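Local atomic coordinates of Xyn30D (Paenibacillus barcinonensis, PDB entry 4QB6), a protein that probably degrades glucuronoxylan as an endo-1,4-beta-xylanase, with the part given here being its attached CBM35 domain, which binds calcium and glucuronic acid-bearing sugars. Residues 59-64 / 92-97; 74-79 / 154-159; 104-109 / 131-136. All blocks are in the same frame, centred on the assembly; numbering follows the deposited sequence.

Contact 1 (59-64 / 92-97); sequences GYTGSG and KFRYAL. With CA (calcium ion), chain D.
The guanidinium of Arg-94 meets the 59-64 loop edge-on: Gly-59 O and Tyr-60 CA both lie at its rim, close to its plane. Within the loop, the Tyr-60 ring has Gly-64 CA over one face, 3.4 Å above the plane and displaced toward the rim, while Gly-62 O lies in plane at the ring edge.

The grip on Gly-59 O is a fork closing on a single atom. NH1 of Arg-94 donates to Gly-59 O at 2.8 Å, with an N-H...O angle of 159°, and NH2 of Arg-94 donates to the same oxygen at 3.1 Å, more bent. Both nitrogens come from the same face of the carbonyl, somewhat tilted from its plane. The arginine spans the gap because its chain is extended from CG to NE and sets out with CG opposite the backbone N (chi1 -174°).

Beyond the fork, a type II' turn from Thr-61 to Gly-64 presents the carbonyls of both end residues to a calcium ion, with Thr-61 O and Gly-64 O each 2.4 Å from the metal. Glu-41, Glu-43 and Asp-157 complete the site. NH1 of Arg-94 also forms a salt bridge with OD2 of Asp-157.

With an alanine at the place of Arg-94, Gly-59 O would lose both of its arginine donors, and OD2 of Asp-157 would probably be left without its salt-bridge mate, although the calcium would still hold OD1. Arg-94 thus acts as a second-shell residue, and its charge, together with the calcium, would be expected to keep Asp-157 ionised.

Contact 2 (74-79 / 154-159); sequences SAIEWN and PNMDNI. With CA (calcium ion), chain D; GCU (alpha-D-glucopyranuronic acid), chain B.
Trp-78 and Ile-159 approach from opposite directions, each projecting from its own strand into the core between the two sheets, and they meet flat against tip. The methyl CD1 of Ile-159 stands over the five-membered ring of Trp-78, 3.9 Å from its centroid and only 14° off the ring normal, a CH-pi contact. Its CG1, between backbone N and carbonyl carbon (chi1 57°), carries it there. CG2 of Ile-159 continues along the same indole, 3.8 Å from CH2 of Trp-78.

The opposite face is taken by Ile-76, whose CG2 sits 3.7 Å above the plane, offset toward the rim, so the indole is clasped between two isoleucines. Met-156 comes to the edge instead, near the ring plane, with its CG 4.4 Å from CH2 of Trp-78. CB of Met-156 packs 3.8 Å from CD1 of Ile-76, the two side chains meeting at a slant. The buried indole N-H is satisfied by a hydrogen bond from NE1 to the backbone oxygen of Glu-41.

Met-156 and Ile-159 both point inward although two residues separate them, because a classic beta bulge at Asp-157 and Asn-158 turns both of these outward, facing Arg-94. Asp-157 binds the calcium twice, through its O at 2.6 Å and its OD1 at 2.3 Å from the metal. Asn-155, also directed outward, lines the pocket of the bound glucuronic acid.

The axes of the short segments 74-79 and 155-159 run nearly parallel (7°) and come within 10.3 Å; with no hydrogen bonds, this is the hydrophobic filling of the beta sandwich characteristic of CBM6 and CBM35 modules.

Contact 3 (104-109 / 131-136); sequences LDIYVN and KTIQVA
The interior of a beta sandwich is closed here by strands from its two facing sheets. Strand 102-108 belongs to the five-stranded sheet, where it lies between strands 140-149 and 111-119, and strand 128-137 is an outermost strand of the four-stranded one. Their short segments approach to 8.8 Å between axes and cross at -35°, a spacing bridged by side chains, with no hydrogen bond across it.

Ile-106 and Ile-133 reach for each other tip to tip, and their CD1 methyls meet at 3.8 Å. The two branches arrive by different torsions: CG1 of Ile-106 lies opposite its carbonyl carbon (chi1 -52°), whereas CG1 of Ile-133 is placed between the backbone N and the carbonyl carbon (chi1 62°). Ile-133 is also flanked by Phe-93 of the neighbouring strand 87-96 and by Leu-114 of the facing sheet.

Alternation along each strand keeps Val-108 and Val-135 inward as well, although they meet less closely, with 4.4 Å between CG2 of Val-108 and CG2 of Val-135. At the polar fringe, Lys-131 reaches across to the facing sheet, where its NZ forms a salt bridge with Glu-117. The backbones come nearest at the other end, where Val-108 and Ala-136 have their CA atoms 8.0 Å apart. There the second branch of the valine rests against main chain, CG1 of Val-108 lying 3.6 Å from the carbonyl O of Ala-136.

In the fold
Followed from the N terminus, the chain first closes at contact 1, where the loop after strand 51-54 is joined to strand 87-96. Before that closure, strand 72-83 has already opened contact 2, which returns only when strand 155-163 is reached; contacts 1 and 2 therefore cross. Contact 3 opens after contact 1 has closed and lies nested within the long excursion of contact 2. Contacts 2 and 3 each bind one sheet of the sandwich to the other, while contact 1 ties the calcium-binding loop to the four-stranded sheet. That sheet unites all three: backbone pairs Ala-96 with Asn-155 and Phe-93 with Lys-131 probably hydrogen-bond strand 87-96 to its neighbours.

Contact 1 (59-64 / 92-97)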
loop_
_atom_site.group_PDB
_atom_site.type_symbol
_atom_site.label_atom_id
_atom_site.label_comp_id
_atom_site.label_asym_id
_atom_site.label_seq_id
_atom_site.Cartn_x
_atom_site.Cartn_y
_atom_site.Cartn_z
ATOM N N GLY A 59 9.348 11.452 8.334
ATOM C CA GLY A 59 10.079 10.653 7.384
ATOM C C GLY A 59 9.315 10.180 6.175
ATOM O O GLY A 59 9.884 9.543 5.305
ATOM N N TYR A 60 8.012 10.484 6.144
ATOM C CA TYR A 60 7.162 10.177 5.002
ATOM C C TYR A 60 7.524 11.030 3.800
ATOM O O TYR A 60 8.084 12.125 3.921
ATOM C CB TYR A 60 5.681 10.381 5.379
ATOM C CG TYR A 60 5.400 11.758 5.941
ATOM C CD1 TYR A 60 5.223 12.842 5.094
ATOM C CD2 TYR A 60 5.360 11.992 7.309
ATOM C CE1 TYR A 60 4.992 14.123 5.582
ATOM C CE2 TYR A 60 5.145 13.280 7.815
ATOM C CZ TYR A 60 4.943 14.313 6.937
ATOM O OH TYR A 60 4.729 15.604 7.427
ATOM N N THR A 61 7.083 10.560 2.647
ATOM C CA THR A 61 7.251 11.201 1.346
ATOM C C THR A 61 5.917 11.915 1.090
ATOM O O THR A 61 4.865 11.502 1.600
ATOM C CB THR A 61 7.528 10.128 0.250
ATOM O OG1 THR A 61 8.779 9.466 0.480
ATOM C CG2 THR A 61 7.582 10.690 -1.132
ATOM N N GLY A 62 5.922 12.987 0.306
ATOM C CA GLY A 62 4.700 13.706 0.031
ATOM C C GLY A 62 4.168 14.465 1.210
ATOM O O GLY A 62 4.929 14.918 2.052
ATOM N N SER A 63 2.861 14.574 1.319
ATOM C CA SER A 63 2.249 15.370 2.359
ATOM C C SER A 63 1.895 14.618 3.630
ATOM O O SER A 63 1.446 15.212 4.600
ATOM C CB SER A 63 1.002 16.061 1.816
ATOM O OG SER A 63 0.068 15.103 1.370
ATOM N N GLY A 64 2.081 13.292 3.643
ATOM C CA GLY A 64 1.791 12.518 4.828
ATOM C C GLY A 64 1.853 11.037 4.554
ATOM O O GLY A 64 2.573 10.600 3.686
ATOM N N LYS A 92 6.238 -1.863 -4.683
ATOM C CA LYS A 92 7.052 -1.654 -3.500
ATOM C C LYS A 92 6.367 -0.691 -2.573
ATOM O O LYS A 92 6.186 0.482 -2.900
ATOM C CB LYS A 92 8.437 -1.162 -3.909
ATOM C CG LYS A 92 9.362 -0.889 -2.723
ATOM C CD LYS A 92 10.776 -0.542 -3.172
ATOM C CE LYS A 92 10.848 0.717 -3.982
ATOM N NZ LYS A 92 12.263 0.953 -4.412
ATOM N N PHE A 93 5.946 -1.171 -1.416
ATOM C CA PHE A 93 5.285 -0.386 -0.393
ATOM C C PHE A 93 6.311 0.213 0.530
ATOM O O PHE A 93 7.199 -0.521 0.990
ATOM C CB PHE A 93 4.379 -1.289 0.468
ATOM C CG PHE A 93 3.288 -1.978 -0.295
ATOM C CD1 PHE A 93 3.502 -3.213 -0.887
ATOM C CD2 PHE A 93 2.041 -1.392 -0.441
ATOM C CE1 PHE A 93 2.490 -3.836 -1.571
ATOM C CE2 PHE A 93 1.048 -2.025 -1.157
ATOM C CZ PHE A 93 1.284 -3.244 -1.724
ATOM N N ARG A 94 6.227 1.492 0.827
ATOM C CA ARG A 94 7.037 2.135 1.869
ATOM C C ARG A 94 6.108 2.342 3.042
ATOM O O ARG A 94 5.057 2.997 2.906
ATOM C CB ARG A 94 7.642 3.445 1.399
ATOM C CG ARG A 94 8.618 4.050 2.418
ATOM C CD ARG A 94 9.413 5.185 1.800
ATOM N NE ARG A 94 10.512 5.670 2.663
ATOM C CZ ARG A 94 10.433 6.711 3.454
ATOM N NH1 ARG A 94 9.312 7.372 3.598
ATOM N NH2 ARG A 94 11.492 7.105 4.166
ATOM N N TYR A 95 6.464 1.780 4.197
ATOM C CA TYR A 95 5.551 1.681 5.339
ATOM C C TYR A 95 6.289 1.667 6.644
ATOM O O TYR A 95 7.494 1.386 6.669
ATOM C CB TYR A 95 4.684 0.397 5.218
ATOM C CG TYR A 95 5.437 -0.875 5.531
ATOM C CD1 TYR A 95 6.228 -1.515 4.579
ATOM C CD2 TYR A 95 5.381 -1.441 6.795
ATOM C CE1 TYR A 95 6.931 -2.660 4.893
ATOM C CE2 TYR A 95 6.074 -2.587 7.102
ATOM C CZ TYR A 95 6.860 -3.175 6.159
ATOM O OH TYR A 95 7.564 -4.349 6.450
ATOM N N ALA A 96 5.577 1.909 7.736
ATOM C CA ALA A 96 6.162 1.822 9.070
ATOM C C ALA A 96 5.279 0.959 9.913
ATOM O O ALA A 96 4.049 0.981 9.794
ATOM C CB ALA A 96 6.324 3.209 9.666
ATOM N N LEU A 97 5.885 0.182 10.787
ATOM C CA LEU A 97 5.142 -0.727 11.672
ATOM C C LEU A 97 5.981 -0.970 12.916
ATOM O O LEU A 97 6.992 -1.669 12.828
ATOM C CB LEU A 97 4.809 -2.028 10.924
ATOM C CG LEU A 97 4.098 -3.118 11.713
ATOM C CD1 LEU A 97 2.886 -2.597 12.456
ATOM C CD2 LEU A 97 3.703 -4.242 10.766
HETATM CA CA CA D . 3.267 9.771 1.574
#

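Contact 2 (74-79 / 154-159)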
loop_
_atom_site.group_PDB
_atom_site.type_symbol
_atom_site.label_atom_id
_atom_site.label_comp_id
_atom_site.label_asym_id
_atom_site.label_seq_id
_atom_site.Cartn_x
_atom_site.Cartn_y
_atom_site.Cartn_z
ATOM N N SER A 74 -10.556 -1.801 6.786
ATOM C CA SER A 74 -10.013 -0.505 6.391
ATOM C C SER A 74 -9.287 -0.719 5.082
ATOM O O SER A 74 -8.808 -1.813 4.809
ATOM C CB SER A 74 -9.043 0.101 7.404
ATOM O OG SER A 74 -9.656 0.537 8.601
ATOM N N ALA A 75 -9.214 0.322 4.283
ATOM C CA ALA A 75 -8.672 0.164 2.920
ATOM C C ALA A 75 -8.087 1.428 2.375
ATOM O O ALA A 75 -8.526 2.541 2.697
ATOM C CB ALA A 75 -9.736 -0.348 1.963
ATOM N N ILE A 76 -7.090 1.253 1.507
ATOM C CA ILE A 76 -6.597 2.287 0.616
ATOM C C ILE A 76 -6.751 1.788 -0.803
ATOM O O ILE A 76 -6.292 0.682 -1.113
ATOM C CB ILE A 76 -5.093 2.575 0.870
ATOM C CG1 ILE A 76 -4.819 2.922 2.317
ATOM C CG2 ILE A 76 -4.617 3.661 -0.085
ATOM C CD1 ILE A 76 -3.330 2.968 2.648
ATOM N N GLU A 77 -7.405 2.565 -1.665
ATOM C CA GLU A 77 -7.539 2.211 -3.063
ATOM C C GLU A 77 -6.923 3.273 -3.938
ATOM O O GLU A 77 -7.307 4.440 -3.858
ATOM C CB GLU A 77 -9.019 2.080 -3.423
ATOM C CG GLU A 77 -9.233 1.649 -4.873
ATOM C CD GLU A 77 -10.682 1.559 -5.331
ATOM O OE1 GLU A 77 -11.578 2.098 -4.652
ATOM O OE2 GLU A 77 -10.906 1.015 -6.450
ATOM N N TRP A 78 -5.925 2.878 -4.725
ATOM C CA TRP A 78 -5.360 3.707 -5.784
ATOM C C TRP A 78 -6.203 3.498 -7.014
ATOM O O TRP A 78 -6.405 2.391 -7.472
ATOM C CB TRP A 78 -3.912 3.306 -6.053
ATOM C CG TRP A 78 -2.946 3.720 -5.009
ATOM C CD1 TRP A 78 -2.221 4.877 -4.990
ATOM C CD2 TRP A 78 -2.572 2.991 -3.831
ATOM N NE1 TRP A 78 -1.429 4.909 -3.884
ATOM C CE2 TRP A 78 -1.622 3.775 -3.151
ATOM C CE3 TRP A 78 -2.950 1.761 -3.276
ATOM C CZ2 TRP A 78 -1.014 3.360 -1.979
ATOM C CZ3 TRP A 78 -2.359 1.350 -2.110
ATOM C CH2 TRP A 78 -1.405 2.158 -1.456
ATOM N N ASN A 79 -6.735 4.544 -7.629
ATOM C CA ASN A 79 -7.592 4.319 -8.813
ATOM C C ASN A 79 -6.925 4.711 -10.113
ATOM O O ASN A 79 -7.550 4.667 -11.196
ATOM C CB ASN A 79 -8.866 5.138 -8.695
ATOM C CG ASN A 79 -8.562 6.615 -8.585
ATOM O OD1 ASN A 79 -8.086 7.076 -7.544
ATOM N ND2 ASN A 79 -8.786 7.360 -9.668
ATOM N N PRO A 154 -0.116 -1.585 8.613
ATOM C CA PRO A 154 1.008 -0.685 8.786
ATOM C C PRO A 154 0.622 0.738 8.413
ATOM O O PRO A 154 -0.310 0.933 7.643
ATOM C CB PRO A 154 2.019 -1.239 7.801
ATOM C CG PRO A 154 1.189 -1.769 6.694
ATOM C CD PRO A 154 -0.039 -2.341 7.363
ATOM N N ASN A 155 1.332 1.733 8.913
ATOM C CA ASN A 155 1.148 3.065 8.402
ATOM C C ASN A 155 1.768 3.110 6.997
ATOM O O ASN A 155 2.904 2.649 6.806
ATOM C CB ASN A 155 1.782 4.109 9.286
ATOM C CG ASN A 155 1.052 4.318 10.585
ATOM O OD1 ASN A 155 -0.088 3.896 10.768
ATOM N ND2 ASN A 155 1.695 5.041 11.488
ATOM N N MET A 156 1.062 3.627 6.005
ATOM C CA MET A 156 1.426 3.439 4.607
ATOM C C MET A 156 1.798 4.751 3.978
ATOM O O MET A 156 0.988 5.690 3.945
ATOM C CB MET A 156 0.257 2.813 3.840
ATOM C CG MET A 156 0.596 2.407 2.417
ATOM S SD MET A 156 1.908 1.202 2.266
ATOM C CE MET A 156 1.264 -0.198 3.051
ATOM N N ASP A 157 3.022 4.852 3.474
ATOM C CA ASP A 157 3.515 6.117 2.914
ATOM C C ASP A 157 3.235 6.262 1.438
ATOM O O ASP A 157 2.733 7.304 1.003
ATOM C CB ASP A 157 5.015 6.245 3.185
ATOM C CG ASP A 157 5.573 7.584 2.801
ATOM O OD1 ASP A 157 4.829 8.569 2.679
ATOM O OD2 ASP A 157 6.806 7.614 2.634
ATOM N N ASN A 158 3.580 5.255 0.672
ATOM C CA ASN A 158 3.509 5.325 -0.797
ATOM C C ASN A 158 3.693 3.937 -1.351
ATOM O O ASN A 158 4.054 3.004 -0.597
ATOM C CB ASN A 158 4.543 6.345 -1.380
ATOM C CG ASN A 158 5.979 5.907 -1.256
ATOM O OD1 ASN A 158 6.874 6.718 -0.916
ATOM N ND2 ASN A 158 6.236 4.727 -1.583
ATOM N N ILE A 159 3.425 3.783 -2.636
ATOM C CA ILE A 159 3.854 2.621 -3.400
ATOM C C ILE A 159 4.653 3.061 -4.600
ATOM O O ILE A 159 4.489 4.193 -5.120
ATOM C CB ILE A 159 2.697 1.741 -3.886
ATOM C CG1 ILE A 159 1.709 2.538 -4.745
ATOM C CG2 ILE A 159 2.047 1.088 -2.698
ATOM C CD1 ILE A 159 0.637 1.704 -5.388
HETATM CA CA CA D . 3.267 9.771 1.574
HETATM C C1 GCU B . -0.337 4.302 17.206
HETATM C C2 GCU B . 0.293 5.175 16.152
HETATM C C3 GCU B . -0.443 5.089 14.833
HETATM C C4 GCU B . -0.609 3.566 14.423
HETATM C C5 GCU B . -1.322 2.845 15.550
HETATM C C6 GCU B . -1.532 1.413 15.279
HETATM O O2 GCU B . 0.423 6.533 16.645
HETATM O O3 GCU B . 0.198 5.765 13.757
HETATM O O4 GCU B . -1.461 3.507 13.259
HETATM O O5 GCU B . -0.482 2.985 16.677
HETATM O O6A GCU B . -2.144 1.085 14.252
HETATM O O6B GCU B . -1.109 0.573 16.062
#

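Contact 3 (104-109 / 131-136)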
loop_
_atom_site.group_PDB
_atom_site.type_symbol
_atom_site.label_atom_id
_atom_site.label_comp_id
_atom_site.label_asym_id
_atom_site.label_seq_id
_atom_site.Cartn_x
_atom_site.Cartn_y
_atom_site.Cartn_z
ATOM N N LEU A 104 -2.492 -7.876 4.975
ATOM C CA LEU A 104 -3.439 -7.152 4.113
ATOM C C LEU A 104 -3.882 -8.002 2.950
ATOM O O LEU A 104 -3.042 -8.679 2.323
ATOM C CB LEU A 104 -2.854 -5.847 3.551
ATOM C CG LEU A 104 -2.290 -4.830 4.528
ATOM C CD1 LEU A 104 -1.713 -3.631 3.810
ATOM C CD2 LEU A 104 -3.364 -4.337 5.484
ATOM N N ASP A 105 -5.151 -7.947 2.590
ATOM C CA ASP A 105 -5.605 -8.477 1.300
ATOM C C ASP A 105 -5.263 -7.447 0.241
ATOM O O ASP A 105 -5.370 -6.247 0.467
ATOM C CB ASP A 105 -7.120 -8.719 1.315
ATOM C CG ASP A 105 -7.550 -9.995 1.996
ATOM O OD1 ASP A 105 -6.739 -10.873 2.298
ATOM O OD2 ASP A 105 -8.796 -10.103 2.172
ATOM N N ILE A 106 -4.886 -7.915 -0.937
ATOM C CA ILE A 106 -4.491 -7.046 -2.050
ATOM C C ILE A 106 -5.321 -7.391 -3.268
ATOM O O ILE A 106 -5.381 -8.560 -3.682
ATOM C CB ILE A 106 -2.975 -7.144 -2.326
ATOM C CG1 ILE A 106 -2.238 -6.898 -0.980
ATOM C CG2 ILE A 106 -2.570 -6.213 -3.459
ATOM C CD1 ILE A 106 -0.805 -6.478 -1.014
ATOM N N TYR A 107 -5.983 -6.381 -3.818
ATOM C CA TYR A 107 -6.857 -6.471 -4.982
ATOM C C TYR A 107 -6.235 -5.681 -6.100
ATOM O O TYR A 107 -5.669 -4.622 -5.875
ATOM C CB TYR A 107 -8.233 -5.865 -4.670
ATOM C CG TYR A 107 -9.061 -6.554 -3.604
ATOM C CD1 TYR A 107 -8.738 -6.443 -2.248
ATOM C CD2 TYR A 107 -10.188 -7.286 -3.945
ATOM C CE1 TYR A 107 -9.507 -7.063 -1.268
ATOM C CE2 TYR A 107 -10.948 -7.906 -2.967
ATOM C CZ TYR A 107 -10.578 -7.781 -1.645
ATOM O OH TYR A 107 -11.347 -8.380 -0.645
ATOM N N VAL A 108 -6.299 -6.241 -7.303
ATOM C CA VAL A 108 -5.890 -5.545 -8.505
ATOM C C VAL A 108 -7.070 -5.547 -9.472
ATOM O O VAL A 108 -7.665 -6.600 -9.758
ATOM C CB VAL A 108 -4.648 -6.173 -9.158
ATOM C CG1 VAL A 108 -4.400 -5.598 -10.553
ATOM C CG2 VAL A 108 -3.434 -6.004 -8.250
ATOM N N ASN A 109 -7.474 -4.355 -9.909
ATOM C CA ASN A 109 -8.625 -4.209 -10.820
ATOM C C ASN A 109 -9.864 -4.914 -10.293
ATOM O O ASN A 109 -10.635 -5.549 -11.056
ATOM C CB ASN A 109 -8.264 -4.665 -12.251
ATOM C CG ASN A 109 -7.138 -3.846 -12.849
ATOM O OD1 ASN A 109 -6.151 -4.359 -13.452
ATOM N ND2 ASN A 109 -7.236 -2.587 -12.663
ATOM N N LYS A 131 8.565 -3.191 1.313
ATOM C CA LYS A 131 8.171 -4.552 0.990
ATOM C C LYS A 131 7.753 -4.569 -0.433
ATOM O O LYS A 131 6.953 -3.706 -0.867
ATOM C CB LYS A 131 7.013 -4.979 1.849
ATOM C CG LYS A 131 6.418 -6.307 1.436
ATOM C CD LYS A 131 5.205 -6.625 2.282
ATOM C CE LYS A 131 4.354 -7.681 1.633
ATOM N NZ LYS A 131 5.009 -8.992 1.714
ATOM N N THR A 132 8.235 -5.531 -1.206
ATOM C CA THR A 132 7.895 -5.628 -2.631
ATOM C C THR A 132 7.127 -6.876 -2.904
ATOM O O THR A 132 7.511 -7.964 -2.423
ATOM C CB THR A 132 9.169 -5.606 -3.492
ATOM O OG1 THR A 132 9.848 -4.374 -3.278
ATOM C CG2 THR A 132 8.857 -5.687 -4.972
ATOM N N ILE A 133 6.018 -6.745 -3.616
ATOM C CA ILE A 133 5.264 -7.886 -4.106
ATOM C C ILE A 133 5.360 -7.894 -5.632
ATOM O O ILE A 133 5.622 -6.858 -6.266
ATOM C CB ILE A 133 3.799 -7.839 -3.673
ATOM C CG1 ILE A 133 3.089 -6.625 -4.240
ATOM C CG2 ILE A 133 3.662 -7.838 -2.152
ATOM C CD1 ILE A 133 1.602 -6.526 -3.944
ATOM N N GLN A 134 5.204 -9.060 -6.245
ATOM C CA GLN A 134 5.117 -9.172 -7.694
ATOM C C GLN A 134 3.719 -9.604 -8.076
ATOM O O GLN A 134 3.332 -10.702 -7.736
ATOM C CB GLN A 134 6.134 -10.194 -8.189
ATOM C CG GLN A 134 7.536 -9.941 -7.682
ATOM C CD GLN A 134 8.466 -11.116 -7.937
ATOM O OE1 GLN A 134 9.062 -11.652 -7.007
ATOM N NE2 GLN A 134 8.577 -11.524 -9.182
ATOM N N VAL A 135 2.971 -8.755 -8.791
ATOM C CA VAL A 135 1.579 -8.973 -9.158
ATOM C C VAL A 135 1.381 -8.657 -10.638
ATOM O O VAL A 135 2.057 -7.774 -11.181
ATOM C CB VAL A 135 0.601 -8.144 -8.298
ATOM C CG1 VAL A 135 0.559 -8.648 -6.861
ATOM C CG2 VAL A 135 0.923 -6.655 -8.356
ATOM N N ALA A 136 0.395 -9.294 -11.245
ATOM C CA ALA A 136 0.055 -9.038 -12.636
ATOM C C ALA A 136 -0.773 -7.782 -12.722
ATOM O O ALA A 136 -1.695 -7.576 -11.945
ATOM C CB ALA A 136 -0.737 -10.206 -13.188
#